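Local coordinates for protein MGS-MChE2 (Uncultured bacterium, PDB 5JD6) that probably hydrolyses carboxylic ester bonds, as an esterase built on the alpha/beta hydrolase fold, at residues P21-H26 against V85-N90; H26-G31 against N90-H95; T64-F69 against G94-L99. One frame throughout, in Å; residues are numbered along the deposited sequence.

Contact 1 (P21-H26 against V85-N90); sequences PIVILH and VILLGN
Val85 meets Pro21 and Val23 where two neighbouring parallel strands begin to pair. Its CG1 lies 3.9 Å from Pro21 CG, and the two side chains cross at about a right angle. Pro21 has no N-H to offer, but its carbonyl is used: Ile86 N bonds to Pro21 O at 3.1 Å. Ile86 O then accepts from Val23 N. Ile86 CB meets Ile22 CG1 at 4.2 Å, the side chains crossing at a slant, on the sheet face that also carries Ile24 and Leu88. Leu87 turns to the other face, with CG anti to its own carbonyl carbon (chi1 -69°), and brings CD2 to within 3.8 Å of Val23 CB. Here Leu73 of helix 66-80 covers Val23, Leu25 and Leu87 together. Leu88 N bonds to Val23 O at 2.9 Å, and Leu88 O accepts from Leu25 N at 2.7 Å. The Leu88 side chain runs alongside that of Ile24, CD2 being 4.1 Å from Ile24 CG1. Gly89, without a side chain, follows the strand beside Leu25, and Asn90 N closes the pairing on Leu25 O at 3.2 Å. Five main-chain bonds thus satisfy the N-H and C=O groups that face each other here, and the chain on either side takes those of Ile22, Ile24 and Val85. Beta-branched Val and Ile favour the extended backbone, and the leucines add reach; together they present both faces as hydrocarbon.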
ATOM      1  N   PRO A  21      11.859  -6.429   7.126  1.00 34.05           N
ATOM      2  CA  PRO A  21      11.407  -5.972   5.807  1.00 29.82           C
ATOM      3  C   PRO A  21      10.051  -5.272   5.826  1.00 24.47           C
ATOM      4  O   PRO A  21       9.074  -5.809   6.349  1.00 28.22           O
ATOM      5  CB  PRO A  21      11.333  -7.271   4.998  1.00 28.93           C
ATOM      6  CG  PRO A  21      11.073  -8.324   6.012  1.00 28.26           C
ATOM      7  CD  PRO A  21      11.825  -7.897   7.243  1.00 34.53           C
ATOM      8  N   ILE A  22      10.009  -4.072   5.258  1.00 24.97           N
ATOM      9  CA  ILE A  22       8.758  -3.360   5.034  1.00 24.57           C
ATOM     10  C   ILE A  22       8.503  -3.250   3.536  1.00 25.94           C
ATOM     11  O   ILE A  22       9.244  -2.572   2.822  1.00 23.11           O
ATOM     12  CB  ILE A  22       8.773  -1.949   5.653  1.00 30.34           C
ATOM     13  CG1 ILE A  22       8.948  -2.027   7.170  1.00 34.09           C
ATOM     14  CG2 ILE A  22       7.495  -1.198   5.305  1.00 23.07           C
ATOM     15  CD1 ILE A  22       8.987  -0.672   7.845  1.00 27.49           C
ATOM     16  N   VAL A  23       7.461  -3.926   3.059  1.00 20.70           N
ATOM     17  CA  VAL A  23       7.116  -3.881   1.644  1.00 21.09           C
ATOM     18  C   VAL A  23       6.039  -2.831   1.390  1.00 26.23           C
ATOM     19  O   VAL A  23       4.957  -2.880   1.974  1.00 20.50           O
ATOM     20  CB  VAL A  23       6.640  -5.251   1.130  1.00 20.19           C
ATOM     21  CG1 VAL A  23       6.282  -5.168  -0.344  1.00 16.97           C
ATOM     22  CG2 VAL A  23       7.719  -6.301   1.360  1.00 20.50           C
ATOM     23  N   ILE A  24       6.350  -1.885   0.512  1.00 24.97           N
ATOM     24  CA  ILE A  24       5.483  -0.744   0.254  1.00 19.48           C
ATOM     25  C   ILE A  24       4.743  -0.863  -1.075  1.00 24.17           C
ATOM     26  O   ILE A  24       5.356  -1.077  -2.119  1.00 30.12           O
ATOM     27  CB  ILE A  24       6.292   0.566   0.257  1.00 29.76           C
ATOM     28  CG1 ILE A  24       6.741   0.908   1.678  1.00 30.95           C
ATOM     29  CG2 ILE A  24       5.475   1.701  -0.327  1.00 26.24           C
ATOM     30  CD1 ILE A  24       7.539   2.189   1.769  1.00 34.62           C
ATOM     31  N   LEU A  25       3.422  -0.717  -1.029  1.00 22.62           N
ATOM     32  CA  LEU A  25       2.608  -0.743  -2.238  1.00 22.52           C
ATOM     33  C   LEU A  25       1.990   0.622  -2.517  1.00 24.76           C
ATOM     34  O   LEU A  25       1.083   1.060  -1.810  1.00 27.25           O
ATOM     35  CB  LEU A  25       1.508  -1.796  -2.122  1.00 23.11           C
ATOM     36  CG  LEU A  25       1.965  -3.249  -2.018  1.00 33.33           C
ATOM     37  CD1 LEU A  25       0.763  -4.166  -1.885  1.00 34.99           C
ATOM     38  CD2 LEU A  25       2.803  -3.628  -3.226  1.00 39.55           C
ATOM     39  N   HIS A  26       2.488   1.293  -3.551  1.00 29.99           N
ATOM     40  CA  HIS A  26       1.950   2.587  -3.950  1.00 45.33           C
ATOM     41  C   HIS A  26       0.768   2.400  -4.899  1.00 48.53           C
ATOM     42  O   HIS A  26       0.530   1.298  -5.394  1.00 48.48           O
ATOM     43  CB  HIS A  26       3.036   3.443  -4.606  1.00 51.67           C
ATOM     44  CG  HIS A  26       3.462   2.947  -5.955  1.00 61.78           C
ATOM     45  ND1 HIS A  26       3.269   3.675  -7.108  1.00 72.92           N
ATOM     46  CD2 HIS A  26       4.067   1.797  -6.329  1.00 63.36           C
ATOM     47  CE1 HIS A  26       3.740   2.993  -8.138  1.00 76.45           C
ATOM     48  NE2 HIS A  26       4.229   1.851  -7.694  1.00 71.12           N
ATOM     49  N   VAL A  85       6.426 -10.413   6.283  1.00 31.97           N
ATOM     50  CA  VAL A  85       6.799  -9.026   6.028  1.00 27.98           C
ATOM     51  C   VAL A  85       5.797  -8.058   6.638  1.00 32.45           C
ATOM     52  O   VAL A  85       4.743  -8.462   7.129  1.00 39.30           O
ATOM     53  CB  VAL A  85       6.901  -8.725   4.516  1.00 26.23           C
ATOM     54  CG1 VAL A  85       8.055  -9.489   3.889  1.00 27.97           C
ATOM     55  CG2 VAL A  85       5.586  -9.049   3.820  1.00 24.97           C
ATOM     56  N   ILE A  86       6.137  -6.775   6.604  1.00 31.16           N
ATOM     57  CA  ILE A  86       5.203  -5.725   6.976  1.00 34.89           C
ATOM     58  C   ILE A  86       4.720  -5.019   5.715  1.00 24.68           C
ATOM     59  O   ILE A  86       5.526  -4.506   4.937  1.00 24.36           O
ATOM     60  CB  ILE A  86       5.840  -4.704   7.938  1.00 22.71           C
ATOM     61  CG1 ILE A  86       6.206  -5.381   9.260  1.00 25.93           C
ATOM     62  CG2 ILE A  86       4.892  -3.542   8.182  1.00 22.74           C
ATOM     63  CD1 ILE A  86       6.840  -4.449  10.271  1.00 30.46           C
ATOM     64  N   LEU A  87       3.408  -5.009   5.507  1.00 18.61           N
ATOM     65  CA  LEU A  87       2.828  -4.380   4.324  1.00 16.91           C
ATOM     66  C   LEU A  87       2.341  -2.962   4.603  1.00 25.81           C
ATOM     67  O   LEU A  87       1.548  -2.729   5.518  1.00 19.09           O
ATOM     68  CB  LEU A  87       1.669  -5.217   3.781  1.00 19.20           C
ATOM     69  CG  LEU A  87       2.019  -6.562   3.144  1.00 24.58           C
ATOM     70  CD1 LEU A  87       0.780  -7.176   2.513  1.00 22.17           C
ATOM     71  CD2 LEU A  87       3.126  -6.401   2.115  1.00 27.42           C
ATOM     72  N   LEU A  88       2.824  -2.022   3.799  1.00 18.15           N
ATOM     73  CA  LEU A  88       2.389  -0.635   3.871  1.00 16.74           C
ATOM     74  C   LEU A  88       1.767  -0.244   2.536  1.00 24.49           C
ATOM     75  O   LEU A  88       2.409  -0.344   1.490  1.00 20.17           O
ATOM     76  CB  LEU A  88       3.566   0.280   4.225  1.00 17.38           C
ATOM     77  CG  LEU A  88       3.389   1.799   4.147  1.00 37.94           C
ATOM     78  CD1 LEU A  88       2.123   2.256   4.850  1.00 49.03           C
ATOM     79  CD2 LEU A  88       4.606   2.492   4.741  1.00 39.03           C
ATOM     80  N   GLY A  89       0.511   0.191   2.569  1.00 26.40           N
ATOM     81  CA  GLY A  89      -0.213   0.475   1.346  1.00 23.02           C
ATOM     82  C   GLY A  89      -0.955   1.797   1.325  1.00 29.52           C
ATOM     83  O   GLY A  89      -1.502   2.236   2.337  1.00 27.88           O
ATOM     84  N   ASN A  90      -0.970   2.427   0.155  1.00 38.68           N
ATOM     85  CA  ASN A  90      -1.687   3.680  -0.058  1.00 37.79           C
ATOM     86  C   ASN A  90      -2.548   3.610  -1.313  1.00 36.42           C
ATOM     87  O   ASN A  90      -2.150   3.001  -2.307  1.00 41.53           O
ATOM     88  CB  ASN A  90      -0.700   4.843  -0.160  1.00 39.15           C
ATOM     89  CG  ASN A  90      -1.333   6.099  -0.729  1.00 51.57           C
ATOM     90  OD1 ASN A  90      -1.083   6.465  -1.877  1.00 62.93           O
ATOM     91  ND2 ASN A  90      -2.158   6.762   0.071  1.00 55.45           N
TER

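Contact 2 (H26-G31 against N90-H95); sequences HGLMGG and NSLGGH
Leu28 and Leu92 meet methyl to methyl, CD2 to CD2 at 3.8 Å, the two side chains crossing at a slant. Beside them the backbones come close. Gly27 CA sits 4.2 Å from Ser91 CB and 3.9 Å from Gly93 N, while Gly93 CA lies 3.6 Å from His26 O; having no side chains, both glycines allow loop and turn to approach so nearly. No direct hydrogen bond joins the segments. Instead one water accepts from Leu28 N at 3.1 Å and, weakly, from Leu92 N at 3.5 Å, so one N-H holds the water and a second approaches it only loosely. Further out, Ile175 of helix 169-181 touches both leucines. Ser91 takes backbone torsions unusual for a residue with a side chain (phi 55°, psi -123°), as the chain turns from strand into helix. Its OG donates to Asn90 OD1 at 3.1 Å, from above the carboxamide plane (58° out of it), and its side chain also touches His231. Asn90 is positioned in turn by ND2, which bonds to Thr114 O. On the other segment, His26 NE2 reaches Glu53 OE1 in a weak bond. Gly89, Ser91 and Gly93 fit the GxSxG nucleophile elbow of alpha/beta hydrolases, with Ser91 the probable nucleophile, and the two N-H groups directed at the water form an arrangement consistent with the oxyanion hole of that family.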
ATOM      1  N   HIS A  26       2.488   1.293  -3.551  1.00 29.99           N
ATOM      2  CA  HIS A  26       1.950   2.587  -3.950  1.00 45.33           C
ATOM      3  C   HIS A  26       0.768   2.400  -4.899  1.00 48.53           C
ATOM      4  O   HIS A  26       0.530   1.298  -5.394  1.00 48.48           O
ATOM      5  CB  HIS A  26       3.036   3.443  -4.606  1.00 51.67           C
ATOM      6  CG  HIS A  26       3.462   2.947  -5.955  1.00 61.78           C
ATOM      7  ND1 HIS A  26       3.269   3.675  -7.108  1.00 72.92           N
ATOM      8  CD2 HIS A  26       4.067   1.797  -6.329  1.00 63.36           C
ATOM      9  CE1 HIS A  26       3.740   2.993  -8.138  1.00 76.45           C
ATOM     10  NE2 HIS A  26       4.229   1.851  -7.694  1.00 71.12           N
ATOM     11  N   GLY A  27       0.031   3.477  -5.152  1.00 47.06           N
ATOM     12  CA  GLY A  27      -1.146   3.411  -6.000  1.00 48.48           C
ATOM     13  C   GLY A  27      -0.852   3.646  -7.470  1.00 52.62           C
ATOM     14  O   GLY A  27       0.266   3.422  -7.934  1.00 53.95           O
ATOM     15  N   LEU A  28      -1.865   4.097  -8.205  1.00 52.41           N
ATOM     16  CA  LEU A  28      -1.724   4.385  -9.629  1.00 51.15           C
ATOM     17  C   LEU A  28      -1.034   5.726  -9.859  1.00 58.13           C
ATOM     18  O   LEU A  28      -0.161   5.847 -10.717  1.00 64.94           O
ATOM     19  CB  LEU A  28      -3.091   4.378 -10.317  1.00 56.20           C
ATOM     20  CG  LEU A  28      -3.856   3.054 -10.333  1.00 54.72           C
ATOM     21  CD1 LEU A  28      -5.237   3.243 -10.941  1.00 57.12           C
ATOM     22  CD2 LEU A  28      -3.074   1.995 -11.094  1.00 57.51           C
ATOM     23  N   MET A  29      -1.441   6.731  -9.088  1.00 70.06           N
ATOM     24  CA  MET A  29      -0.827   8.055  -9.133  1.00 83.64           C
ATOM     25  C   MET A  29       0.652   7.977  -8.768  1.00 90.31           C
ATOM     26  O   MET A  29       1.468   8.789  -9.210  1.00 94.07           O
ATOM     27  CB  MET A  29      -1.562   9.010  -8.183  1.00 89.32           C
ATOM     28  CG  MET A  29      -0.651   9.857  -7.298  1.00 93.98           C
ATOM     29  SD  MET A  29      -1.530  11.020  -6.237  1.00131.29           S
ATOM     30  CE  MET A  29      -0.174  11.681  -5.272  1.00 97.24           C
ATOM     31  N   GLY A  30       0.982   6.963  -7.979  1.00 99.50           N
ATOM     32  CA  GLY A  30       2.276   6.850  -7.341  1.00103.18           C
ATOM     33  C   GLY A  30       3.532   6.871  -8.186  1.00108.37           C
ATOM     34  O   GLY A  30       3.775   5.980  -9.001  1.00112.86           O
ATOM     35  N   GLY A  31       4.328   7.914  -7.987  1.00105.42           N
ATOM     36  CA  GLY A  31       5.745   7.853  -8.279  1.00 97.06           C
ATOM     37  C   GLY A  31       6.336   7.336  -6.982  1.00 82.67           C
ATOM     38  O   GLY A  31       5.603   7.149  -6.012  1.00 73.96           O
ATOM     39  N   ASN A  90      -0.970   2.427   0.155  1.00 38.68           N
ATOM     40  CA  ASN A  90      -1.687   3.680  -0.058  1.00 37.79           C
ATOM     41  C   ASN A  90      -2.548   3.610  -1.313  1.00 36.42           C
ATOM     42  O   ASN A  90      -2.150   3.001  -2.307  1.00 41.53           O
ATOM     43  CB  ASN A  90      -0.700   4.843  -0.160  1.00 39.15           C
ATOM     44  CG  ASN A  90      -1.333   6.099  -0.729  1.00 51.57           C
ATOM     45  OD1 ASN A  90      -1.083   6.465  -1.877  1.00 62.93           O
ATOM     46  ND2 ASN A  90      -2.158   6.762   0.071  1.00 55.45           N
ATOM     47  N   SER A  91      -3.723   4.235  -1.259  1.00 33.79           N
ATOM     48  CA  SER A  91      -4.662   4.245  -2.380  1.00 36.19           C
ATOM     49  C   SER A  91      -4.984   2.828  -2.838  1.00 31.45           C
ATOM     50  O   SER A  91      -5.444   2.001  -2.050  1.00 34.75           O
ATOM     51  CB  SER A  91      -4.103   5.067  -3.544  1.00 44.56           C
ATOM     52  OG  SER A  91      -3.869   6.410  -3.157  1.00 50.49           O
ATOM     53  N   LEU A  92      -4.738   2.549  -4.115  1.00 30.32           N
ATOM     54  CA  LEU A  92      -4.941   1.210  -4.650  1.00 34.89           C
ATOM     55  C   LEU A  92      -3.982   0.221  -3.994  1.00 31.96           C
ATOM     56  O   LEU A  92      -4.322  -0.944  -3.792  1.00 24.49           O
ATOM     57  CB  LEU A  92      -4.757   1.198  -6.170  1.00 37.01           C
ATOM     58  CG  LEU A  92      -4.845  -0.179  -6.836  1.00 43.29           C
ATOM     59  CD1 LEU A  92      -6.220  -0.794  -6.619  1.00 45.47           C
ATOM     60  CD2 LEU A  92      -4.512  -0.094  -8.317  1.00 44.45           C
ATOM     61  N   GLY A  93      -2.785   0.698  -3.657  1.00 31.86           N
ATOM     62  CA  GLY A  93      -1.779  -0.130  -3.016  1.00 23.09           C
ATOM     63  C   GLY A  93      -2.262  -0.722  -1.706  1.00 24.77           C
ATOM     64  O   GLY A  93      -1.978  -1.878  -1.393  1.00 17.91           O
ATOM     65  N   GLY A  94      -2.998   0.077  -0.940  1.00 25.95           N
ATOM     66  CA  GLY A  94      -3.579  -0.391   0.306  1.00 27.05           C
ATOM     67  C   GLY A  94      -4.577  -1.505   0.065  1.00 29.63           C
ATOM     68  O   GLY A  94      -4.669  -2.452   0.846  1.00 33.09           O
ATOM     69  N   HIS A  95      -5.325  -1.389  -1.028  1.00 29.92           N
ATOM     70  CA  HIS A  95      -6.301  -2.406  -1.403  1.00 28.15           C
ATOM     71  C   HIS A  95      -5.593  -3.706  -1.779  1.00 29.54           C
ATOM     72  O   HIS A  95      -6.032  -4.792  -1.398  1.00 22.64           O
ATOM     73  CB  HIS A  95      -7.171  -1.911  -2.560  1.00 26.37           C
ATOM     74  CG  HIS A  95      -8.406  -2.726  -2.781  1.00 33.84           C
ATOM     75  ND1 HIS A  95      -9.342  -2.409  -3.743  1.00 41.17           N
ATOM     76  CD2 HIS A  95      -8.865  -3.840  -2.164  1.00 36.77           C
ATOM     77  CE1 HIS A  95     -10.323  -3.295  -3.708  1.00 44.27           C
ATOM     78  NE2 HIS A  95     -10.056  -4.174  -2.761  1.00 45.51           N
TER
HETATM   79  O   HOH W   1      -4.486   4.797  -6.742  1.00 44.52           O

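Contact 3 (T64-F69 against G94-L99); sequences TSVGTF and GHIALL
Val66 CG1 is the bump that fills a hollow made by His95, Ile96 and Leu99. With CG1 anti to the backbone N (chi1 177°), this methyl lies 3.6 Å from Ile96 CD1 and 3.6 Å from Leu99 CD2. It also stands over the centre of the His95 imidazole, 4.3 Å from the ring centroid and only 6° off its normal, in a CH-pi contact. A bond from His95 NE2 to His182 O helps hold that flat floor. Helices 66-80 and 92-103, which come before and after the strand that carries the probable nucleophile, lie on one face of the central sheet, as in the alpha/beta hydrolase fold. Two side chains of 94-99 reach back the other way. Leu99 CD2 rests on the backbone of the facing helix, 3.6 Å from Gly67 CA. The single methyl at the end of Ile96 is slim enough to enter between Val66 and Phe69, where CD1 comes 3.6 Å from Phe69 CB and 3.7 Å from Phe69 CD2, near the plane of the ring at its edge. The Phe69 ring itself leads away from this helix to touch Ile175 of helix 169-181.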
ATOM      1  N   THR A  64      -5.651  -8.296 -15.719  1.00 59.09           N
ATOM      2  CA  THR A  64      -5.479  -7.102 -14.912  1.00 47.78           C
ATOM      3  C   THR A  64      -6.566  -6.996 -13.852  1.00 44.56           C
ATOM      4  O   THR A  64      -7.651  -6.476 -14.108  1.00 48.28           O
ATOM      5  CB  THR A  64      -5.494  -5.842 -15.795  1.00 42.02           C
ATOM      6  OG1 THR A  64      -4.576  -6.008 -16.882  1.00 46.03           O
ATOM      7  CG2 THR A  64      -5.099  -4.624 -14.988  1.00 42.29           C
ATOM      8  N   SER A  65      -6.265  -7.501 -12.661  1.00 41.06           N
ATOM      9  CA  SER A  65      -7.197  -7.446 -11.547  1.00 41.37           C
ATOM     10  C   SER A  65      -6.446  -7.242 -10.238  1.00 39.28           C
ATOM     11  O   SER A  65      -5.233  -7.436 -10.170  1.00 41.42           O
ATOM     12  CB  SER A  65      -8.039  -8.722 -11.484  1.00 47.95           C
ATOM     13  OG  SER A  65      -7.219  -9.870 -11.357  1.00 53.96           O
ATOM     14  N   VAL A  66      -7.177  -6.844  -9.202  1.00 38.73           N
ATOM     15  CA  VAL A  66      -6.598  -6.640  -7.881  1.00 33.01           C
ATOM     16  C   VAL A  66      -6.045  -7.958  -7.344  1.00 34.63           C
ATOM     17  O   VAL A  66      -5.020  -7.983  -6.658  1.00 32.26           O
ATOM     18  CB  VAL A  66      -7.639  -6.050  -6.907  1.00 34.59           C
ATOM     19  CG1 VAL A  66      -7.065  -5.914  -5.508  1.00 45.29           C
ATOM     20  CG2 VAL A  66      -8.112  -4.700  -7.414  1.00 33.29           C
ATOM     21  N   GLY A  67      -6.718  -9.054  -7.680  1.00 31.60           N
ATOM     22  CA  GLY A  67      -6.271 -10.380  -7.292  1.00 30.35           C
ATOM     23  C   GLY A  67      -4.929 -10.744  -7.897  1.00 42.76           C
ATOM     24  O   GLY A  67      -4.101 -11.385  -7.250  1.00 47.23           O
ATOM     25  N   THR A  68      -4.714 -10.330  -9.142  1.00 38.53           N
ATOM     26  CA  THR A  68      -3.454 -10.582  -9.835  1.00 39.77           C
ATOM     27  C   THR A  68      -2.299  -9.825  -9.185  1.00 38.37           C
ATOM     28  O   THR A  68      -1.214 -10.374  -8.988  1.00 35.22           O
ATOM     29  CB  THR A  68      -3.543 -10.187 -11.320  1.00 43.08           C
ATOM     30  OG1 THR A  68      -4.452 -11.067 -11.996  1.00 44.82           O
ATOM     31  CG2 THR A  68      -2.179 -10.278 -11.983  1.00 29.27           C
ATOM     32  N   PHE A  69      -2.541  -8.563  -8.850  1.00 40.89           N
ATOM     33  CA  PHE A  69      -1.526  -7.732  -8.213  1.00 35.89           C
ATOM     34  C   PHE A  69      -1.155  -8.289  -6.842  1.00 29.65           C
ATOM     35  O   PHE A  69       0.012  -8.268  -6.449  1.00 29.55           O
ATOM     36  CB  PHE A  69      -2.016  -6.290  -8.087  1.00 33.20           C
ATOM     37  CG  PHE A  69      -2.411  -5.666  -9.396  1.00 32.59           C
ATOM     38  CD1 PHE A  69      -1.725  -5.975 -10.559  1.00 27.31           C
ATOM     39  CD2 PHE A  69      -3.472  -4.778  -9.464  1.00 33.30           C
ATOM     40  CE1 PHE A  69      -2.086  -5.404 -11.767  1.00 34.72           C
ATOM     41  CE2 PHE A  69      -3.839  -4.205 -10.669  1.00 37.21           C
ATOM     42  CZ  PHE A  69      -3.144  -4.519 -11.822  1.00 36.86           C
ATOM     43  N   GLY A  94      -2.998   0.077  -0.940  1.00 25.95           N
ATOM     44  CA  GLY A  94      -3.579  -0.391   0.306  1.00 27.05           C
ATOM     45  C   GLY A  94      -4.577  -1.505   0.065  1.00 29.63           C
ATOM     46  O   GLY A  94      -4.669  -2.452   0.846  1.00 33.09           O
ATOM     47  N   HIS A  95      -5.325  -1.389  -1.028  1.00 29.92           N
ATOM     48  CA  HIS A  95      -6.301  -2.406  -1.403  1.00 28.15           C
ATOM     49  C   HIS A  95      -5.593  -3.706  -1.779  1.00 29.54           C
ATOM     50  O   HIS A  95      -6.032  -4.792  -1.398  1.00 22.64           O
ATOM     51  CB  HIS A  95      -7.171  -1.911  -2.560  1.00 26.37           C
ATOM     52  CG  HIS A  95      -8.406  -2.726  -2.781  1.00 33.84           C
ATOM     53  ND1 HIS A  95      -9.342  -2.409  -3.743  1.00 41.17           N
ATOM     54  CD2 HIS A  95      -8.865  -3.840  -2.164  1.00 36.77           C
ATOM     55  CE1 HIS A  95     -10.323  -3.295  -3.708  1.00 44.27           C
ATOM     56  NE2 HIS A  95     -10.056  -4.174  -2.761  1.00 45.51           N
ATOM     57  N   ILE A  96      -4.495  -3.587  -2.523  1.00 27.66           N
ATOM     58  CA  ILE A  96      -3.678  -4.743  -2.877  1.00 27.79           C
ATOM     59  C   ILE A  96      -3.137  -5.409  -1.619  1.00 25.85           C
ATOM     60  O   ILE A  96      -3.153  -6.634  -1.494  1.00 26.52           O
ATOM     61  CB  ILE A  96      -2.490  -4.362  -3.783  1.00 23.89           C
ATOM     62  CG1 ILE A  96      -2.953  -3.512  -4.966  1.00 23.97           C
ATOM     63  CG2 ILE A  96      -1.764  -5.611  -4.262  1.00 22.56           C
ATOM     64  CD1 ILE A  96      -3.946  -4.201  -5.862  1.00 39.47           C
ATOM     65  N   ALA A  97      -2.656  -4.585  -0.692  1.00 21.78           N
ATOM     66  CA  ALA A  97      -2.108  -5.067   0.568  1.00 28.21           C
ATOM     67  C   ALA A  97      -3.173  -5.789   1.388  1.00 31.64           C
ATOM     68  O   ALA A  97      -2.922  -6.863   1.936  1.00 26.86           O
ATOM     69  CB  ALA A  97      -1.517  -3.915   1.363  1.00 26.71           C
ATOM     70  N   LEU A  98      -4.359  -5.191   1.463  1.00 23.79           N
ATOM     71  CA  LEU A  98      -5.487  -5.792   2.170  1.00 29.24           C
ATOM     72  C   LEU A  98      -5.835  -7.166   1.610  1.00 30.03           C
ATOM     73  O   LEU A  98      -5.962  -8.135   2.358  1.00 32.27           O
ATOM     74  CB  LEU A  98      -6.711  -4.878   2.097  1.00 33.42           C
ATOM     75  CG  LEU A  98      -6.818  -3.793   3.167  1.00 35.42           C
ATOM     76  CD1 LEU A  98      -7.601  -2.603   2.643  1.00 37.14           C
ATOM     77  CD2 LEU A  98      -7.467  -4.350   4.426  1.00 28.73           C
ATOM     78  N   LEU A  99      -5.988  -7.244   0.292  1.00 29.38           N
ATOM     79  CA  LEU A  99      -6.343  -8.498  -0.357  1.00 32.47           C
ATOM     80  C   LEU A  99      -5.258  -9.545  -0.142  1.00 34.71           C
ATOM     81  O   LEU A  99      -5.553 -10.723   0.057  1.00 42.57           O
ATOM     82  CB  LEU A  99      -6.585  -8.284  -1.852  1.00 37.82           C
ATOM     83  CG  LEU A  99      -7.081  -9.516  -2.614  1.00 51.39           C
ATOM     84  CD1 LEU A  99      -8.292 -10.126  -1.925  1.00 43.23           C
ATOM     85  CD2 LEU A  99      -7.412  -9.162  -4.051  1.00 62.67           C
TER

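In the fold
Contacts 1 and 3 are buried, whereas contact 2 is partly open. Contact 1 lies within the sheet and is held by regular main-chain bonding; contact 3 lies between two helices on one face of that sheet and has no hydrogen bond across it. Leu25 joins the two layers, its CD1 packing against Ile96 and Ala97. Contact 2 takes up the chain where strand 20-25 ends and where strand 85-91 turns into helix 92-103, the helix that contact 3 uses. In contact 2, close backbone approach and a water replace regular pairing, as fits the probable active site at the end of the strands, with the hydrocarbon layers behind it.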